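Local structure of copper-transporting ATPase (2YJ3) at residues G13-N18 / D235-S240; G42-T47 / A71-K76; K106-K111 / V121-E126; L202-G207 / V219-G224. The protein probably couples ATP hydrolysis to the movement of copper or related metal cations across the cell membrane, this chain being its catalytic, nucleotide-binding part. The protein carries 1 engineered substitution. All coordinates share one frame; numbering follows the deposited sequence.

Overall arrangement
The chain folds into two lobes, with contacts 1 and 4 in one and contacts 2 and 3 in the other. Contacts 1 and 4, with centres about 9 Å apart, share the mixed sheet of the phosphorylation domain, where strands 219-223 and 236-238 are neighbours. Contacts 2 and 3, about 19 Å apart between centres, share the antiparallel sheet of the nucleotide-binding domain and touch through Ile74 and Val110. Contact 1 joins the two ends of the chain, segments 13-18 and 235-240, and contacts 2, 3 and 4 follow one another between them. The centres of contacts 1 and 3 are about 42 Å apart, consistent with a nucleotide domain inserted into a phosphorylation domain closed by both termini.

Contact 1: G13-N18 / D235-S240; sequences GMIIKN and DIILVS
Gly13, at a positive phi of 63°, ends helix 5-11 as the C-prime residue of a Schellman motif and in the same step meets Ser240: Ser240 N gives a weak hydrogen bond to Gly13 O. A CB at Gly13 would clash with Ser240 CB, so the close approach depends on the missing side chain. Beyond it lies the antiparallel edge of the mixed, Rossmann-like sheet of a HAD domain: strand 15-16 runs against strand 236-238, which itself lies parallel to strand 219-223. The evidence is the hydrogen-bonded pair Ile15 and Ile237, with Ile15 N to Ile237 O at 2.9 Å and Ile237 N to Ile15 O at 2.8 Å, the N-H...O angles being 174° and 164°. Next to Ile236, whose CG2 is 4.0 Å from Met14 CB, Met14 and Leu238 lie side by side and point the same way, tightly packed with CG of Met14 3.4 Å from CD2 of Leu238. Helix 243-250 covers Met14, while Val21 of helix 20-27 reaches both Ile16 and Ile236. At the far end the chain of Lys17, bent at its last two torsions, brings NZ to 3.9 Å from Asp235 OD1, a long salt bridge; Asp235 N is held by Ser220 OG. In the non-hydrogen-bonded pair, Ile16 lies alongside Ile236, its CD1 4.1 Å from Ile236 CG1.

Contact 2: G42-T47 / A71-K76; sequences GTPIVT and AKAIVK
Val46 sets CG1 anti to its backbone N (chi1 166°), which leaves CG2 anti to the carbonyl carbon and brings it against Ala73 and Ile74. CG2 of Val46 stands 3.7 Å from Ala73 O and 4.3 Å from Ile74 CG1, so one methyl spans the junction of two helical residues. Upstream, the C-gamma-endo ring of Pro44 presents CG to the methyl of Ala73, with Pro44 CG 3.9 Å from Ala73 CB. The same methyl packs closely on the proline carbonyl, Pro44 O lying 3.2 Å from Ala73 CB. Having only this methyl, Ala73 lets helix and strand come together, their axes 7.1 Å apart at closest and crossing at -64°. Such strand-on-helix packing belongs to the nucleotide-binding domain, where a helical layer lies on an antiparallel sheet. Ala73 is part of a magnesium site seen in a structure of this protein; in this model a magnesium ion lies about 4 Å from the Val46 side chain, between nearest atoms. The amino group of Lys72 turns back to Ser67 O, near the start of helix 69-81. Ile74 reaches Glu63 of helix 53-63 as well as Phe131, and strand 45-50 pairs with strand 126-134 at the edge of the sheet.

Contact 3: K106-K111 / V121-E126; sequences KIIEVK and VYINGE
Val121 faces Val110 in a non-hydrogen-bonded pair, and its CG1 reaches Ile108 CG2 at 4.4 Å, on the face covered by helix 53-63. Tyr122 follows, pairing with Glu109 through two backbone hydrogen bonds, Tyr122 N to Glu109 O at 2.8 Å and Glu109 N to Tyr122 O at 3.0 Å. Its ring lies under the amino group of Lys111: NZ stands 4.8 Å from the ring centroid and 16° off the normal, a cation-pi contact, while a long salt bridge links NZ to Glu109 OE2. A serine in place of Tyr122 would probably leave the Lys111 ammonium without its aromatic face, with only the long salt bridge to Glu109 among the interactions described here. Ile123 lies side by side with Ile108, CG1 to CG1 4.1 Å, in the beta hairpin of strands 106-111 and 119-123 of the nucleotide-binding domain, and begins the type I' turn that leads on to strand 126-134. Asn124 grips Ile107 twice: its OD1 accepts Ile107 N at 2.7 Å, with the donor tilted 23° from the carbonyl plane, and its backbone N binds Ile107 O. Gly125 N donates to a water that in turn donates to Ile107 O and Glu109 OE1.

Contact 4: L202-G207 / V219-G224; sequences LMIGDG and VSVAMG
Leu202 lies obliquely over Val219, its CG anti to the backbone N (chi1 178°), and splits its two methyls between neighbouring valines: CD1 sits 3.7 Å from Val219 CG2 and CD2 4.2 Å from Val221 CG2. An alanine at Leu202 would probably leave Val219 CG2 and Val221 CG2 without their methyl partners and open a gap beside Val219. Two residues on, Ile204 and Val221 run alongside and point the same way, Ile204 CG1 being 4.1 Å from Val221 CB. Met223, bent at chi2 (-67°) and chi3, places SD 4.1 Å from Ile204 CG2, while its CG packs on Gly205 O. Under this apolar face the parallel strands, 15° apart, are laced by four backbone hydrogen bonds, among them Val221 N to Met203 O at 2.7 Å. This is the beta-alpha-beta unit of the phosphorylation domain, whose loop after strand 201-205 carries the GDGxND sequence of P-type ATPases. There Asp210 binds the backbone N of both Asp206 and Gly207, beside Asn209, which binds ATP in a structure of this protein, though none is bound here. Strand 30-34 flanks the pair beyond Leu202 and Ile204, strand 236-238 beyond Ala222, and helices 20-27 and 243-250 cover the Leu202 face.

Contact 1: G13-N18 / D235-S240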
# COMPACT_ATOMS: atom_id res chain seq x y z
N GLY A 13 -17.45 9.11 6.43
CA GLY A 13 -16.61 7.95 6.28
C GLY A 13 -15.32 7.98 7.08
O GLY A 13 -14.31 7.42 6.66
N MET A 14 -15.34 8.65 8.23
CA MET A 14 -14.23 8.57 9.18
C MET A 14 -14.71 8.05 10.53
O MET A 14 -15.74 8.48 11.06
CB MET A 14 -13.55 9.92 9.34
CG MET A 14 -12.80 10.38 8.09
SD MET A 14 -12.36 12.13 8.10
CE MET A 14 -12.44 12.49 6.34
N ILE A 15 -13.96 7.09 11.08
CA ILE A 15 -14.18 6.57 12.43
C ILE A 15 -13.14 7.15 13.36
O ILE A 15 -11.95 6.86 13.21
CB ILE A 15 -13.99 5.05 12.47
CG1 ILE A 15 -14.88 4.38 11.44
CG2 ILE A 15 -14.27 4.51 13.87
CD1 ILE A 15 -14.80 2.87 11.46
N ILE A 16 -13.57 7.96 14.31
CA ILE A 16 -12.65 8.62 15.23
C ILE A 16 -12.57 7.91 16.57
O ILE A 16 -13.52 7.25 17.01
CB ILE A 16 -13.03 10.08 15.47
CG1 ILE A 16 -13.61 10.69 14.20
CG2 ILE A 16 -11.81 10.86 15.93
CD1 ILE A 16 -12.62 11.53 13.42
N LYS A 17 -11.43 8.06 17.23
CA LYS A 17 -11.15 7.39 18.50
C LYS A 17 -11.42 8.32 19.69
O LYS A 17 -12.01 7.90 20.69
CB LYS A 17 -9.69 6.94 18.50
CG LYS A 17 -9.22 6.33 19.81
CD LYS A 17 -7.74 6.02 19.73
CE LYS A 17 -6.91 7.30 19.75
NZ LYS A 17 -6.75 7.83 21.14
N ASN A 18 -11.00 9.57 19.56
CA ASN A 18 -11.25 10.58 20.58
C ASN A 18 -11.52 11.94 19.95
O ASN A 18 -10.92 12.29 18.93
CB ASN A 18 -10.07 10.67 21.55
N ASP A 235 -5.83 6.58 15.30
CA ASP A 235 -6.70 7.67 15.74
C ASP A 235 -7.93 7.81 14.86
O ASP A 235 -9.03 8.08 15.34
CB ASP A 235 -5.93 8.98 15.76
CG ASP A 235 -4.92 9.03 16.89
OD1 ASP A 235 -4.92 8.12 17.74
OD2 ASP A 235 -4.12 9.99 16.92
N ILE A 236 -7.73 7.63 13.55
CA ILE A 236 -8.83 7.76 12.60
C ILE A 236 -8.80 6.64 11.59
O ILE A 236 -7.79 6.43 10.93
CB ILE A 236 -8.76 9.06 11.82
CG1 ILE A 236 -8.83 10.25 12.76
CG2 ILE A 236 -9.88 9.10 10.77
CD1 ILE A 236 -8.40 11.54 12.10
N ILE A 237 -9.91 5.94 11.46
CA ILE A 237 -10.00 4.94 10.41
C ILE A 237 -10.81 5.49 9.22
O ILE A 237 -11.96 5.95 9.39
CB ILE A 237 -10.59 3.62 10.95
CG1 ILE A 237 -9.79 3.17 12.18
CG2 ILE A 237 -10.62 2.56 9.87
CD1 ILE A 237 -10.10 1.77 12.64
N LEU A 238 -10.20 5.47 8.04
CA LEU A 238 -10.88 5.94 6.82
C LEU A 238 -11.65 4.79 6.23
O LEU A 238 -11.18 4.16 5.26
CB LEU A 238 -9.87 6.44 5.78
CG LEU A 238 -9.76 7.94 5.50
CD1 LEU A 238 -9.29 8.15 4.07
CD2 LEU A 238 -11.08 8.63 5.69
N VAL A 239 -12.83 4.52 6.79
CA VAL A 239 -13.65 3.40 6.33
C VAL A 239 -13.87 3.52 4.84
O VAL A 239 -13.90 2.53 4.11
CB VAL A 239 -15.07 3.44 6.93
CG1 VAL A 239 -15.77 2.12 6.67
CG2 VAL A 239 -15.02 3.75 8.39
N SER A 240 -14.03 4.76 4.41
CA SER A 240 -14.40 5.06 3.04
C SER A 240 -13.21 4.90 2.10
O SER A 240 -13.38 4.78 0.88
CB SER A 240 -14.92 6.49 2.96
OG SER A 240 -13.99 7.38 3.56

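Contact 2: G42-T47 / A71-K76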
# COMPACT_ATOMS: atom_id res chain seq x y z
N GLY A 42 -5.11 -0.12 -2.96
CA GLY A 42 -4.57 -1.19 -2.16
C GLY A 42 -4.12 -2.38 -2.99
O GLY A 42 -3.28 -3.16 -2.56
N THR A 43 -4.68 -2.54 -4.19
CA THR A 43 -4.28 -3.65 -5.03
C THR A 43 -3.53 -3.19 -6.29
O THR A 43 -4.03 -2.35 -7.06
CB THR A 43 -5.47 -4.59 -5.39
OG1 THR A 43 -4.98 -5.75 -6.09
CG2 THR A 43 -6.50 -3.88 -6.24
N PRO A 44 -2.32 -3.72 -6.49
CA PRO A 44 -1.45 -3.35 -7.61
C PRO A 44 -1.93 -4.00 -8.89
O PRO A 44 -2.88 -4.78 -8.86
CB PRO A 44 -0.10 -3.94 -7.20
CG PRO A 44 -0.47 -5.15 -6.40
CD PRO A 44 -1.74 -4.79 -5.66
N ILE A 45 -1.30 -3.67 -10.02
CA ILE A 45 -1.59 -4.35 -11.27
C ILE A 45 -0.32 -4.91 -11.91
O ILE A 45 0.78 -4.43 -11.67
CB ILE A 45 -2.30 -3.45 -12.31
CG1 ILE A 45 -1.47 -2.21 -12.63
CG2 ILE A 45 -3.70 -3.05 -11.82
CD1 ILE A 45 -2.15 -1.24 -13.62
N VAL A 46 -0.52 -5.93 -12.73
CA VAL A 46 0.52 -6.46 -13.58
C VAL A 46 0.72 -5.47 -14.71
O VAL A 46 -0.20 -5.21 -15.49
CB VAL A 46 0.06 -7.80 -14.13
CG1 VAL A 46 0.94 -8.22 -15.29
CG2 VAL A 46 0.02 -8.86 -13.00
N THR A 47 1.91 -4.88 -14.79
CA THR A 47 2.25 -3.98 -15.90
C THR A 47 2.95 -4.71 -17.04
O THR A 47 3.03 -4.20 -18.17
CB THR A 47 3.10 -2.78 -15.44
OG1 THR A 47 4.17 -3.25 -14.61
CG2 THR A 47 2.26 -1.79 -14.65
N ALA A 71 -0.59 -11.23 -5.08
CA ALA A 71 -1.22 -12.47 -5.52
C ALA A 71 -2.54 -12.22 -6.28
O ALA A 71 -2.83 -12.88 -7.29
CB ALA A 71 -1.47 -13.39 -4.35
N LYS A 72 -3.33 -11.26 -5.81
CA LYS A 72 -4.61 -10.94 -6.44
C LYS A 72 -4.39 -10.23 -7.78
O LYS A 72 -5.12 -10.44 -8.74
CB LYS A 72 -5.46 -10.06 -5.53
CG LYS A 72 -5.95 -10.77 -4.27
CD LYS A 72 -7.07 -9.99 -3.59
CE LYS A 72 -6.57 -8.68 -2.99
NZ LYS A 72 -6.23 -8.85 -1.55
N ALA A 73 -3.38 -9.37 -7.83
CA ALA A 73 -3.05 -8.72 -9.08
C ALA A 73 -2.71 -9.77 -10.14
O ALA A 73 -3.13 -9.66 -11.30
CB ALA A 73 -1.89 -7.78 -8.87
N ILE A 74 -1.95 -10.79 -9.74
CA ILE A 74 -1.51 -11.83 -10.68
C ILE A 74 -2.66 -12.71 -11.15
O ILE A 74 -2.73 -13.08 -12.33
CB ILE A 74 -0.42 -12.71 -10.05
CG1 ILE A 74 0.92 -11.96 -10.09
CG2 ILE A 74 -0.34 -14.04 -10.78
CD1 ILE A 74 2.01 -12.56 -9.24
N VAL A 75 -3.54 -13.05 -10.21
CA VAL A 75 -4.72 -13.84 -10.52
C VAL A 75 -5.68 -13.11 -11.46
O VAL A 75 -6.26 -13.70 -12.38
CB VAL A 75 -5.49 -14.22 -9.23
CG1 VAL A 75 -6.92 -14.62 -9.58
CG2 VAL A 75 -4.77 -15.34 -8.51
N LYS A 76 -5.85 -11.81 -11.24
CA LYS A 76 -6.76 -11.03 -12.06
C LYS A 76 -6.23 -10.92 -13.50
O LYS A 76 -6.97 -11.05 -14.48
CB LYS A 76 -6.94 -9.64 -11.47
CG LYS A 76 -7.85 -8.73 -12.29
CD LYS A 76 -8.10 -7.42 -11.56
CE LYS A 76 -8.59 -6.35 -12.52
NZ LYS A 76 -8.98 -5.13 -11.78

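Contact 3: K106-K111 / V121-E126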
# COMPACT_ATOMS: atom_id res chain seq x y z
N LYS A 106 4.76 -31.09 -11.17
CA LYS A 106 5.79 -30.05 -11.21
C LYS A 106 5.70 -29.11 -10.01
O LYS A 106 4.61 -28.74 -9.56
CB LYS A 106 5.67 -29.24 -12.51
CG LYS A 106 6.51 -29.77 -13.67
CD LYS A 106 5.66 -30.19 -14.85
CE LYS A 106 4.67 -29.10 -15.24
NZ LYS A 106 4.75 -28.74 -16.69
N ILE A 107 6.85 -28.68 -9.51
CA ILE A 107 6.88 -27.75 -8.39
C ILE A 107 6.96 -26.32 -8.88
O ILE A 107 7.91 -25.92 -9.55
CB ILE A 107 8.08 -28.03 -7.44
CG1 ILE A 107 7.98 -29.44 -6.86
CG2 ILE A 107 8.13 -27.00 -6.32
CD1 ILE A 107 6.69 -29.73 -6.13
N ILE A 108 5.97 -25.52 -8.51
CA ILE A 108 5.92 -24.13 -8.94
C ILE A 108 6.11 -23.18 -7.78
O ILE A 108 5.50 -23.35 -6.73
CB ILE A 108 4.59 -23.79 -9.66
CG1 ILE A 108 4.57 -24.38 -11.07
CG2 ILE A 108 4.44 -22.28 -9.80
CD1 ILE A 108 4.16 -25.81 -11.13
N GLU A 109 6.96 -22.18 -7.98
CA GLU A 109 7.21 -21.15 -6.97
C GLU A 109 7.05 -19.79 -7.59
O GLU A 109 7.56 -19.54 -8.69
CB GLU A 109 8.64 -21.24 -6.46
CG GLU A 109 8.99 -22.53 -5.80
CD GLU A 109 10.42 -22.52 -5.28
OE1 GLU A 109 11.35 -22.80 -6.08
OE2 GLU A 109 10.60 -22.19 -4.09
N VAL A 110 6.36 -18.91 -6.89
CA VAL A 110 6.25 -17.52 -7.31
C VAL A 110 6.82 -16.65 -6.20
O VAL A 110 6.32 -16.66 -5.08
CB VAL A 110 4.79 -17.14 -7.62
CG1 VAL A 110 4.71 -15.73 -8.20
CG2 VAL A 110 4.16 -18.15 -8.56
N LYS A 111 7.90 -15.94 -6.48
CA LYS A 111 8.58 -15.22 -5.40
C LYS A 111 9.26 -13.92 -5.85
O LYS A 111 9.63 -13.76 -7.01
CB LYS A 111 9.56 -16.14 -4.66
CG LYS A 111 10.57 -16.87 -5.51
CD LYS A 111 11.46 -17.77 -4.62
CE LYS A 111 12.54 -18.51 -5.43
NZ LYS A 111 13.40 -19.39 -4.57
N VAL A 121 8.78 -16.58 -11.72
CA VAL A 121 8.08 -17.86 -11.62
C VAL A 121 9.12 -18.96 -11.84
O VAL A 121 9.82 -18.96 -12.86
CB VAL A 121 6.99 -18.00 -12.67
CG1 VAL A 121 6.30 -19.35 -12.52
CG2 VAL A 121 5.98 -16.82 -12.59
N TYR A 122 9.23 -19.89 -10.90
CA TYR A 122 10.12 -21.03 -11.06
C TYR A 122 9.33 -22.29 -11.28
O TYR A 122 8.26 -22.49 -10.69
CB TYR A 122 10.98 -21.23 -9.81
CG TYR A 122 11.88 -20.06 -9.53
CD1 TYR A 122 11.37 -18.90 -8.98
CD2 TYR A 122 13.22 -20.12 -9.84
CE1 TYR A 122 12.20 -17.82 -8.74
CE2 TYR A 122 14.05 -19.06 -9.59
CZ TYR A 122 13.53 -17.91 -9.04
OH TYR A 122 14.35 -16.84 -8.79
N ILE A 123 9.87 -23.15 -12.14
CA ILE A 123 9.29 -24.46 -12.32
C ILE A 123 10.39 -25.47 -12.13
O ILE A 123 11.34 -25.52 -12.92
CB ILE A 123 8.66 -24.66 -13.69
CG1 ILE A 123 7.44 -23.73 -13.88
CG2 ILE A 123 8.24 -26.12 -13.84
CD1 ILE A 123 6.98 -23.63 -15.35
N ASN A 124 10.26 -26.25 -11.07
CA ASN A 124 11.27 -27.22 -10.69
C ASN A 124 12.65 -26.59 -10.55
O ASN A 124 13.64 -27.19 -10.93
CB ASN A 124 11.27 -28.38 -11.68
CG ASN A 124 10.04 -29.25 -11.54
OD1 ASN A 124 9.28 -29.12 -10.58
ND2 ASN A 124 9.83 -30.14 -12.50
N GLY A 125 12.69 -25.39 -10.00
CA GLY A 125 13.95 -24.77 -9.63
C GLY A 125 14.47 -23.75 -10.65
O GLY A 125 15.39 -22.99 -10.37
N GLU A 126 13.86 -23.75 -11.83
CA GLU A 126 14.33 -22.93 -12.94
C GLU A 126 13.44 -21.70 -13.17
O GLU A 126 12.24 -21.84 -13.40
CB GLU A 126 14.37 -23.77 -14.21
CG GLU A 126 14.60 -22.97 -15.48
CD GLU A 126 14.61 -23.83 -16.74
OE1 GLU A 126 13.73 -24.73 -16.85
OE2 GLU A 126 15.48 -23.60 -17.62
O HOH W 1 10.09 -24.41 -8.44

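Contact 4: L202-G207 / V219-G224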
# COMPACT_ATOMS: atom_id res chain seq x y z
N LEU A 202 0.97 14.07 11.27
CA LEU A 202 -0.21 13.27 11.01
C LEU A 202 0.18 12.28 9.95
O LEU A 202 0.76 12.65 8.92
CB LEU A 202 -1.35 14.16 10.54
CG LEU A 202 -2.68 13.49 10.17
CD1 LEU A 202 -3.83 14.49 10.32
CD2 LEU A 202 -2.61 12.93 8.76
N MET A 203 -0.12 11.01 10.17
CA MET A 203 0.32 10.03 9.22
C MET A 203 -0.81 9.19 8.70
O MET A 203 -1.69 8.80 9.45
CB MET A 203 1.39 9.12 9.82
CG MET A 203 1.87 8.10 8.82
SD MET A 203 3.23 7.08 9.37
CE MET A 203 3.48 6.04 7.93
N ILE A 204 -0.76 8.88 7.41
CA ILE A 204 -1.76 8.06 6.76
C ILE A 204 -1.11 6.81 6.21
O ILE A 204 -0.17 6.90 5.42
CB ILE A 204 -2.39 8.84 5.60
CG1 ILE A 204 -2.79 10.22 6.09
CG2 ILE A 204 -3.55 8.06 5.00
CD1 ILE A 204 -3.45 11.07 5.04
N GLY A 205 -1.61 5.64 6.62
CA GLY A 205 -0.99 4.38 6.26
C GLY A 205 -1.95 3.21 6.17
O GLY A 205 -3.17 3.35 6.35
N ASP A 206 -1.39 2.03 5.89
CA ASP A 206 -2.19 0.83 5.65
C ASP A 206 -2.72 0.23 6.95
O ASP A 206 -3.75 -0.44 6.95
CB ASP A 206 -1.38 -0.20 4.88
CG ASP A 206 -0.12 -0.63 5.62
OD1 ASP A 206 -0.25 -1.43 6.57
OD2 ASP A 206 0.97 -0.15 5.25
N GLY A 207 -2.02 0.47 8.05
CA GLY A 207 -2.51 0.07 9.36
C GLY A 207 -1.91 -1.22 9.87
O GLY A 207 -2.19 -1.64 11.00
N VAL A 219 -1.04 12.36 15.06
CA VAL A 219 -2.36 11.82 14.74
C VAL A 219 -2.24 10.86 13.58
O VAL A 219 -1.65 11.17 12.55
CB VAL A 219 -3.45 12.91 14.54
CG1 VAL A 219 -2.81 14.27 14.31
CG2 VAL A 219 -4.43 12.53 13.41
N SER A 220 -2.78 9.67 13.78
CA SER A 220 -2.63 8.60 12.83
C SER A 220 -3.94 8.28 12.14
O SER A 220 -5.00 8.24 12.76
CB SER A 220 -2.14 7.34 13.55
OG SER A 220 -3.03 6.98 14.59
N VAL A 221 -3.84 8.02 10.84
CA VAL A 221 -4.98 7.61 10.05
C VAL A 221 -4.68 6.27 9.39
O VAL A 221 -3.68 6.13 8.69
CB VAL A 221 -5.27 8.66 8.97
CG1 VAL A 221 -6.48 8.25 8.13
CG2 VAL A 221 -5.46 10.01 9.59
N ALA A 222 -5.56 5.30 9.62
CA ALA A 222 -5.52 4.01 8.95
C ALA A 222 -6.54 3.96 7.81
O ALA A 222 -7.67 4.43 7.97
CB ALA A 222 -5.82 2.90 9.95
N MET A 223 -6.17 3.35 6.68
CA MET A 223 -7.13 3.07 5.62
C MET A 223 -8.10 1.95 6.00
O MET A 223 -7.81 1.11 6.86
CB MET A 223 -6.40 2.72 4.32
CG MET A 223 -5.39 3.76 3.86
SD MET A 223 -6.15 5.32 3.35
CE MET A 223 -7.10 4.77 1.94
N GLY A 224 -9.27 1.93 5.36
CA GLY A 224 -10.20 0.83 5.54
C GLY A 224 -9.70 -0.42 4.85
O GLY A 224 -10.20 -1.51 5.11